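PDB 4CNG: tRNA (cytidine-2'-O-)-methyltransferase TrmJ from Sulfolobus acidocaldarius, which catalyses 2'-O-methylation of the ribose of cytidine 32 in tRNA, using S-adenosyl-L-methionine as methyl donor and working as a homodimer. Local coordinates for residues I23-I27 with A87-V91; A40-K44 with S67-V73; I129-E133 with L162-V166. The protein carries 1 engineered substitution. All blocks are in the same frame, centred on the assembly; numbering follows the deposited sequence.

Interaction 1. Residues I23-I27 with A87-V91; sequences IRLVI and AIRDV
Val-26 and Ala-87 bring the two backbones nearest, their CA atoms 6.8 Å apart, and the gap widens to 8.4 Å between the CA atoms of Arg-24 and Val-91. Residues 23-27 belong to strand 22-28, an inner strand of the parallel sheet of the SPOUT methyltransferase fold; residues 87-91 form the loop that leads from helix 84-87 into strand 93-97. On this side of the sheet the strand presents Arg-24 and Val-26, whereas Leu-25 and Ile-27 face helices 33-45 and 162-175.

Arg-24 spans the gap, reaching back to Ala-87 and across to Arg-89. Its CG stands anti to the backbone N (chi1 -180°), which sends the chain outward from the strand, and a bend at chi3 sets the guanidinium into the curve of the loop. NH1 gives two hydrogen bonds to backbone carbonyls, at 2.8 Å to Ala-87 O and at 2.8 Å to Arg-89 O. The geometries differ: Arg-89 O receives NH1 on a lone pair, in its carbonyl plane, while Ala-87 O is met from above its carbonyl plane but lies close to the plane of the guanidinium. NH2 adds a weak bond to Arg-89 O. A salt bridge from Arg-24 NE to Glu-50 and a cation-pi contact with Tyr-52 hold the same group from the neighbouring strand 50-54.

Van der Waals contact fills in around this polar grip. Val-26 CG1 meets Ala-87 CB at 3.9 Å, and CG2 rests against Ala-87 O. Over one face of the Arg-24 guanidinium, Val-91 CG1 sits above the centre, 3.7 Å from CZ of Arg-24.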
loop_
_atom_site.group_PDB
_atom_site.type_symbol
_atom_site.label_atom_id
_atom_site.label_comp_id
_atom_site.label_asym_id
_atom_site.label_seq_id
_atom_site.Cartn_x
_atom_site.Cartn_y
_atom_site.Cartn_z
ATOM N N ILE A 23 -10.322 14.629 5.795
ATOM C CA ILE A 23 -9.973 13.282 6.188
ATOM C C ILE A 23 -9.039 13.274 7.371
ATOM O O ILE A 23 -7.992 13.895 7.348
ATOM C CB ILE A 23 -9.297 12.504 5.028
ATOM C CG1 ILE A 23 -10.143 12.552 3.749
ATOM C CG2 ILE A 23 -8.981 11.082 5.484
ATOM C CD1 ILE A 23 -11.468 11.845 3.863
ATOM N N ARG A 24 -9.442 12.540 8.399
ATOM C CA ARG A 24 -8.592 12.245 9.541
ATOM C C ARG A 24 -8.195 10.771 9.497
ATOM O O ARG A 24 -9.037 9.893 9.485
ATOM C CB ARG A 24 -9.323 12.533 10.856
ATOM C CG ARG A 24 -8.457 12.234 12.061
ATOM C CD ARG A 24 -9.210 12.395 13.374
ATOM N NE ARG A 24 -9.619 13.768 13.558
ATOM C CZ ARG A 24 -10.427 14.184 14.525
ATOM N NH1 ARG A 24 -10.909 13.336 15.427
ATOM N NH2 ARG A 24 -10.816 15.437 14.504
ATOM N N LEU A 25 -6.899 10.514 9.458
ATOM C CA LEU A 25 -6.359 9.191 9.542
ATOM C C LEU A 25 -6.072 8.878 11.009
ATOM O O LEU A 25 -5.388 9.658 11.654
ATOM C CB LEU A 25 -5.071 9.096 8.718
ATOM C CG LEU A 25 -4.389 7.764 8.682
ATOM C CD1 LEU A 25 -5.260 6.713 8.053
ATOM C CD2 LEU A 25 -3.074 7.903 7.952
ATOM N N VAL A 26 -6.603 7.767 11.490
ATOM C CA VAL A 26 -6.409 7.308 12.868
ATOM C C VAL A 26 -5.761 5.936 12.843
ATOM O O VAL A 26 -6.314 5.002 12.300
ATOM C CB VAL A 26 -7.764 7.245 13.649
ATOM C CG1 VAL A 26 -7.532 6.704 15.048
ATOM C CG2 VAL A 26 -8.460 8.583 13.643
ATOM N N ILE A 27 -4.584 5.843 13.465
ATOM C CA ILE A 27 -3.857 4.600 13.555
ATOM C C ILE A 27 -3.841 4.172 15.024
ATOM O O ILE A 27 -3.336 4.892 15.866
ATOM C CB ILE A 27 -2.420 4.723 13.009
ATOM C CG1 ILE A 27 -2.365 5.417 11.655
ATOM C CG2 ILE A 27 -1.742 3.383 12.959
ATOM C CD1 ILE A 27 -3.123 4.692 10.567
ATOM N N ALA A 87 -9.477 10.244 19.695
ATOM C CA ALA A 87 -9.044 10.316 18.307
ATOM C C ALA A 87 -10.182 10.407 17.302
ATOM O O ALA A 87 -9.949 10.795 16.149
ATOM C CB ALA A 87 -8.136 9.142 17.991
ATOM N N ILE A 88 -11.402 10.052 17.716
ATOM C CA ILE A 88 -12.530 9.990 16.793
ATOM C C ILE A 88 -13.610 11.023 17.160
ATOM O O ILE A 88 -14.717 10.967 16.646
ATOM C CB ILE A 88 -13.127 8.556 16.724
ATOM C CG1 ILE A 88 -13.718 8.124 18.078
ATOM C CG2 ILE A 88 -12.092 7.550 16.210
ATOM C CD1 ILE A 88 -14.546 6.862 18.020
ATOM N N ARG A 89 -13.274 11.979 18.030
ATOM C CA ARG A 89 -14.133 13.121 18.342
ATOM C C ARG A 89 -14.292 14.106 17.199
ATOM O O ARG A 89 -13.348 14.344 16.443
ATOM C CB ARG A 89 -13.545 13.876 19.518
ATOM C CG ARG A 89 -13.693 13.158 20.842
ATOM C CD ARG A 89 -13.077 13.982 21.961
ATOM N NE ARG A 89 -13.583 15.351 21.934
ATOM C CZ ARG A 89 -12.848 16.433 22.164
ATOM N NH1 ARG A 89 -11.552 16.325 22.440
ATOM N NH2 ARG A 89 -13.413 17.634 22.114
ATOM N N ASP A 90 -15.447 14.754 17.145
ATOM C CA ASP A 90 -15.648 15.913 16.286
ATOM C C ASP A 90 -15.484 15.573 14.802
ATOM O O ASP A 90 -14.949 16.379 14.049
ATOM C CB ASP A 90 -14.690 17.043 16.696
ATOM C CG ASP A 90 -14.778 17.381 18.183
ATOM O OD1 ASP A 90 -15.911 17.451 18.710
ATOM O OD2 ASP A 90 -13.722 17.587 18.823
ATOM N N VAL A 91 -15.885 14.359 14.406
ATOM C CA VAL A 91 -16.001 13.981 12.996
ATOM C C VAL A 91 -17.446 13.583 12.671
ATOM O O VAL A 91 -18.257 13.334 13.574
ATOM C CB VAL A 91 -15.025 12.825 12.576
ATOM C CG1 VAL A 91 -13.584 13.183 12.886
ATOM C CG2 VAL A 91 -15.382 11.491 13.226
#

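Interaction 2. Residues A40-K44 with S67-V73; sequences ARLVK and SAKGSEV
Arg-41 and Gly-70 meet backbone to backbone, their CA atoms 4.0 Å apart, where helix 33-45 lies against the turn that leads into helix 71-77. This is the tight part of the contact. A CB on Gly-70 would point at the helix and clash with Arg-41 N and Ala-40 C, so the close approach depends on the missing side chain. Beside it, Val-73 CG1 packs 3.9 Å from Ala-40 CB and equally 3.9 Å from Val-43 CG1. It reaches both because it stands anti to its own backbone N (chi1 169°), and CG2 extends toward Lys-44 CB. Phe-51 of strand 50-54 continues this apolar layer. Arg-41 forms a close flank: its CB lies 3.5 Å from Ser-67 O, Ala-68 CB covers one guanidinium face, offset toward the rim, and NH2 bonds to Val-159 O of the second subunit.

The looser side is the exposed one, at Lys-69 and Glu-72. Lys-44, extended, runs beside Lys-69, pointing the same way, and crosses Glu-72 at about a right angle. Its salt bridge there is long, NZ to Glu-72 OE2 3.3 Å, with only a weak hydrogen bond. Tyr-157 of the second subunit gives Lys-44 a cation-pi partner.

The chemistry implies a division of labour: Gly-70 permits the close backbone approach, Ala-40, Val-43 and Val-73 seal the apolar layer beside it, and Arg-41 and Lys-44 carry the contact to the second subunit.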
loop_
_atom_site.group_PDB
_atom_site.type_symbol
_atom_site.label_atom_id
_atom_site.label_comp_id
_atom_site.label_asym_id
_atom_site.label_seq_id
_atom_site.Cartn_x
_atom_site.Cartn_y
_atom_site.Cartn_z
ATOM N N ALA A 40 3.360 7.940 7.800
ATOM C CA ALA A 40 3.624 9.372 7.770
ATOM C C ALA A 40 3.990 9.870 6.369
ATOM O O ALA A 40 3.566 10.930 5.943
ATOM C CB ALA A 40 4.701 9.727 8.777
ATOM N N ARG A 41 4.775 9.088 5.653
ATOM C CA ARG A 41 5.104 9.420 4.256
ATOM C C ARG A 41 3.848 9.498 3.406
ATOM O O ARG A 41 3.655 10.448 2.642
ATOM C CB ARG A 41 6.082 8.388 3.719
ATOM C CG ARG A 41 6.612 8.753 2.345
ATOM C CD ARG A 41 7.644 7.768 1.848
ATOM N NE ARG A 41 8.100 8.135 0.514
ATOM C CZ ARG A 41 9.190 7.657 -0.048
ATOM N NH1 ARG A 41 9.919 6.721 0.543
ATOM N NH2 ARG A 41 9.478 8.053 -1.269
ATOM N N LEU A 42 2.961 8.511 3.544
ATOM C CA LEU A 42 1.711 8.472 2.790
ATOM C C LEU A 42 0.822 9.672 3.093
ATOM O O LEU A 42 0.109 10.148 2.219
ATOM C CB LEU A 42 0.981 7.165 3.051
ATOM C CG LEU A 42 1.614 5.937 2.423
ATOM C CD1 LEU A 42 1.098 4.692 3.097
ATOM C CD2 LEU A 42 1.414 5.912 0.901
ATOM N N VAL A 43 0.810 10.129 4.356
ATOM C CA VAL A 43 0.056 11.312 4.730
ATOM C C VAL A 43 0.441 12.508 3.866
ATOM O O VAL A 43 -0.413 13.291 3.449
ATOM C CB VAL A 43 0.216 11.584 6.236
ATOM C CG1 VAL A 43 -0.209 12.991 6.645
ATOM C CG2 VAL A 43 -0.600 10.555 7.022
ATOM N N LYS A 44 1.735 12.671 3.633
ATOM C CA LYS A 44 2.205 13.718 2.740
ATOM C C LYS A 44 1.964 13.394 1.254
ATOM O O LYS A 44 1.547 14.264 0.502
ATOM C CB LYS A 44 3.676 13.971 3.001
ATOM C CG LYS A 44 4.208 15.204 2.278
ATOM C CD LYS A 44 5.632 15.603 2.660
ATOM C CE LYS A 44 6.136 16.774 1.810
ATOM N NZ LYS A 44 7.611 16.773 1.635
ATOM N N SER A 67 10.157 7.745 7.106
ATOM C CA SER A 67 9.134 8.704 6.703
ATOM C C SER A 67 9.547 9.536 5.483
ATOM O O SER A 67 8.724 10.261 4.950
ATOM C CB SER A 67 8.688 9.601 7.862
ATOM O OG SER A 67 9.716 10.476 8.256
ATOM N N ALA A 68 10.785 9.349 5.006
ATOM C CA ALA A 68 11.367 10.159 3.943
ATOM C C ALA A 68 10.994 11.602 4.265
ATOM O O ALA A 68 11.153 12.028 5.413
ATOM C CB ALA A 68 10.850 9.710 2.582
ATOM N N LYS A 69 10.351 12.291 3.333
ATOM C CA LYS A 69 9.878 13.643 3.597
ATOM C C LYS A 69 8.666 13.719 4.550
ATOM O O LYS A 69 8.259 14.812 4.963
ATOM C CB LYS A 69 9.588 14.346 2.272
ATOM C CG LYS A 69 10.853 14.679 1.501
ATOM C CD LYS A 69 11.685 15.684 2.278
ATOM C CE LYS A 69 12.096 16.861 1.404
ATOM N NZ LYS A 69 13.432 17.406 1.778
ATOM N N GLY A 70 8.100 12.566 4.908
ATOM C CA GLY A 70 7.083 12.481 5.977
ATOM C C GLY A 70 7.611 12.787 7.368
ATOM O O GLY A 70 6.858 12.760 8.333
ATOM N N SER A 71 8.906 13.071 7.489
ATOM C CA SER A 71 9.508 13.377 8.791
ATOM C C SER A 71 8.880 14.599 9.496
ATOM O O SER A 71 8.607 14.547 10.703
ATOM C CB SER A 71 11.017 13.561 8.629
ATOM O OG SER A 71 11.312 14.713 7.865
ATOM N N GLU A 72 8.546 15.653 8.741
ATOM C CA GLU A 72 7.880 16.840 9.337
ATOM C C GLU A 72 6.458 16.508 9.812
ATOM O O GLU A 72 5.947 17.044 10.809
ATOM C CB GLU A 72 7.812 17.963 8.312
ATOM C CG GLU A 72 7.105 17.583 7.026
ATOM C CD GLU A 72 8.049 17.481 5.826
ATOM O OE1 GLU A 72 9.138 16.884 5.965
ATOM O OE2 GLU A 72 7.707 18.004 4.736
ATOM N N VAL A 73 5.887 15.514 9.150
ATOM C CA VAL A 73 4.592 14.983 9.510
ATOM C C VAL A 73 4.609 14.443 10.936
ATOM O O VAL A 73 3.763 14.779 11.718
ATOM C CB VAL A 73 4.124 13.918 8.499
ATOM C CG1 VAL A 73 2.908 13.167 9.006
ATOM C CG2 VAL A 73 3.819 14.562 7.150
#

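Interaction 3. Residues I129-E133 with L162-V166; sequences IFGRE and LSHAV. With SAH (S-adenosyl-L-homocysteine), chain C.
Phe-130 and Val-166 make the central apolar contact between the end of strand 125-130 and the start of helix 162-175. Val-166 CG2 stands 3.6 Å from the centroid of the Phe-130 ring and 10° off the ring normal, a CH-pi contact over the centre of one face. Phe-130 CG lies anti to its carbonyl carbon (chi1 -65°), which swings the ring beside the first helical turn, where CE2 approaches Ala-165 CB at 4.2 Å. Leu-162 spreads its two methyls over the loop that follows the strand: CD1 touches Phe-130 CB at 3.6 Å and also borders Gly-131 O, and CD2 lies 3.8 Å from Glu-133 CD. Ala-165 CB closes on C1' of the bound S-adenosyl-L-homocysteine at 3.8 Å, and Phe-130 CD2 lies 3.5 Å from its O2'. Replacing Phe-130 with an alanine would probably leave Val-166 CG2 without its aromatic partner and open a gap between strand and helix next to the ribose.

Among the polar contacts, Gly-131 N bonds to O2' of the ligand at 3.1 Å with an N-H...O angle of 163°, and only weakly to O3'. The carboxylate of Glu-133 is bonded through OE2 to the side chain of Asn-35 and the backbone N of Gly-32, and through OE1 to the backbone N of Glu-31, so several donors fix its position beside Leu-162.

Steric limits matter too, since a CB on Gly-131 would clash with O3'. Strand end, the loop at Gly-131 and helix start thus form one wall of the cofactor pocket, consistent with the deep trefoil knot that binds the cofactor in the SPOUT family.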
loop_
_atom_site.group_PDB
_atom_site.type_symbol
_atom_site.label_atom_id
_atom_site.label_comp_id
_atom_site.label_asym_id
_atom_site.label_seq_id
_atom_site.Cartn_x
_atom_site.Cartn_y
_atom_site.Cartn_z
ATOM N N ILE A 129 -10.001 4.564 10.244
ATOM C CA ILE A 129 -9.414 3.997 11.444
ATOM C C ILE A 129 -8.813 2.640 11.080
ATOM O O ILE A 129 -9.502 1.771 10.528
ATOM C CB ILE A 129 -10.467 3.816 12.571
ATOM C CG1 ILE A 129 -11.163 5.114 12.864
ATOM C CG2 ILE A 129 -9.871 3.173 13.777
ATOM C CD1 ILE A 129 -12.582 4.963 13.366
ATOM N N PHE A 130 -7.512 2.462 11.406
ATOM C CA PHE A 130 -6.758 1.249 11.132
ATOM C C PHE A 130 -6.235 0.694 12.431
ATOM O O PHE A 130 -5.880 1.437 13.350
ATOM C CB PHE A 130 -5.584 1.576 10.169
ATOM C CG PHE A 130 -6.017 2.037 8.804
ATOM C CD1 PHE A 130 -6.401 3.321 8.576
ATOM C CD2 PHE A 130 -6.034 1.149 7.750
ATOM C CE1 PHE A 130 -6.850 3.722 7.329
ATOM C CE2 PHE A 130 -6.434 1.558 6.481
ATOM C CZ PHE A 130 -6.847 2.839 6.276
ATOM N N GLY A 131 -6.196 -0.618 12.490
ATOM C CA GLY A 131 -5.811 -1.333 13.687
ATOM C C GLY A 131 -4.386 -1.831 13.742
ATOM O O GLY A 131 -3.508 -1.480 12.957
ATOM N N ARG A 132 -4.160 -2.603 14.801
ATOM C CA ARG A 132 -2.839 -3.081 15.204
ATOM C C ARG A 132 -2.351 -4.181 14.286
ATOM O O ARG A 132 -3.132 -5.030 13.870
ATOM C CB ARG A 132 -2.991 -3.629 16.637
ATOM C CG ARG A 132 -3.513 -2.622 17.657
ATOM C CD ARG A 132 -4.104 -3.322 18.865
ATOM N NE ARG A 132 -4.723 -2.391 19.805
ATOM C CZ ARG A 132 -5.973 -1.970 19.751
ATOM N NH1 ARG A 132 -6.775 -2.301 18.763
ATOM N NH2 ARG A 132 -6.429 -1.162 20.681
ATOM N N GLU A 133 -1.052 -4.207 14.024
ATOM C CA GLU A 133 -0.517 -5.251 13.195
ATOM C C GLU A 133 -0.839 -6.616 13.796
ATOM O O GLU A 133 -1.181 -7.542 13.080
ATOM C CB GLU A 133 0.991 -5.085 13.012
ATOM C CG GLU A 133 1.417 -3.792 12.340
ATOM C CD GLU A 133 1.874 -2.664 13.277
ATOM O OE1 GLU A 133 1.139 -2.417 14.317
ATOM O OE2 GLU A 133 2.915 -1.981 12.923
ATOM N N LEU A 162 -0.297 -3.312 7.536
ATOM C CA LEU A 162 -0.966 -2.085 7.942
ATOM C C LEU A 162 -0.708 -0.891 7.023
ATOM O O LEU A 162 -1.639 -0.250 6.572
ATOM C CB LEU A 162 -0.518 -1.755 9.363
ATOM C CG LEU A 162 -0.895 -0.372 9.899
ATOM C CD1 LEU A 162 -2.373 -0.125 9.909
ATOM C CD2 LEU A 162 -0.266 -0.176 11.268
ATOM N N SER A 163 0.559 -0.569 6.772
ATOM C CA SER A 163 0.828 0.612 5.993
ATOM C C SER A 163 0.413 0.497 4.534
ATOM O O SER A 163 0.133 1.506 3.877
ATOM C CB SER A 163 2.278 1.038 6.094
ATOM O OG SER A 163 3.153 0.132 5.518
ATOM N N HIS A 164 0.388 -0.721 4.012
ATOM C CA HIS A 164 -0.095 -0.965 2.644
ATOM C C HIS A 164 -1.593 -0.833 2.529
ATOM O O HIS A 164 -2.075 -0.286 1.543
ATOM C CB HIS A 164 0.464 -2.294 2.124
ATOM C CG HIS A 164 1.962 -2.293 2.063
ATOM N ND1 HIS A 164 2.746 -2.494 3.184
ATOM C CD2 HIS A 164 2.811 -1.952 1.062
ATOM C CE1 HIS A 164 4.013 -2.297 2.861
ATOM N NE2 HIS A 164 4.089 -1.996 1.571
ATOM N N ALA A 165 -2.330 -1.276 3.575
ATOM C CA ALA A 165 -3.735 -1.002 3.644
ATOM C C ALA A 165 -4.017 0.510 3.666
ATOM O O ALA A 165 -4.897 1.015 2.948
ATOM C CB ALA A 165 -4.350 -1.678 4.848
ATOM N N VAL A 166 -3.251 1.228 4.479
ATOM C CA VAL A 166 -3.416 2.680 4.559
ATOM C C VAL A 166 -3.149 3.281 3.151
ATOM O O VAL A 166 -3.900 4.112 2.678
ATOM C CB VAL A 166 -2.471 3.268 5.577
ATOM C CG1 VAL A 166 -2.443 4.780 5.466
ATOM C CG2 VAL A 166 -2.893 2.863 6.991
HETATM N N SAH C . -4.450 -10.514 12.692
HETATM C CA SAH C . -4.975 -9.125 12.629
HETATM C CB SAH C . -4.443 -8.490 11.355
HETATM C CG SAH C . -4.445 -6.951 11.391
HETATM S SD SAH C . -3.779 -6.254 9.885
HETATM C C SAH C . -6.474 -9.185 12.681
HETATM O O SAH C . -7.064 -10.265 12.612
HETATM O OXT SAH C . -7.140 -8.205 12.944
HETATM C "C5'" SAH C . -3.538 -4.577 10.474
HETATM C "C4'" SAH C . -4.565 -3.553 10.008
HETATM O "O4'" SAH C . -4.466 -3.406 8.583
HETATM C "C3'" SAH C . -5.992 -3.905 10.238
HETATM O "O3'" SAH C . -6.348 -3.632 11.603
HETATM C "C2'" SAH C . -6.719 -3.051 9.238
HETATM O "O2'" SAH C . -6.778 -1.705 9.696
HETATM C "C1'" SAH C . -5.765 -3.124 8.039
HETATM N N9 SAH C . -6.086 -4.214 7.069
HETATM C C8 SAH C . -5.258 -5.218 6.663
HETATM N N7 SAH C . -5.821 -5.878 5.613
HETATM C C5 SAH C . -6.992 -5.250 5.347
HETATM C C6 SAH C . -7.982 -5.384 4.355
HETATM N N6 SAH C . -7.929 -6.348 3.413
HETATM N N1 SAH C . -9.002 -4.560 4.371
HETATM C C2 SAH C . -9.055 -3.587 5.293
HETATM N N3 SAH C . -8.168 -3.344 6.247
HETATM C C4 SAH C . -7.134 -4.157 6.248
#

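Overall arrangement
Strands 22-28 and 125-130 are neighbours in the sheet, so interactions 1 and 3 meet directly: Val-26 O lies 2.9 Å from Phe-130 N, a probable hydrogen bond, and Leu-25 CD1 packs 3.5 Å from Phe-130 CE1. Leu-25 CD2 also reaches Val-43 CG2 at 3.7 Å, linking interaction 1 to interaction 2, which is nested within its chain loop. Leu-42 CD1 of interaction 2 lies 3.4 Å from Ser-163 O of interaction 3. The by-product S-adenosyl-L-homocysteine touches interaction 3 itself, whereas the side chains of Val-26 and Val-43 lie about 10 and 14 Å from a bound copy of it. Interactions 2 and 3 both touch the second subunit.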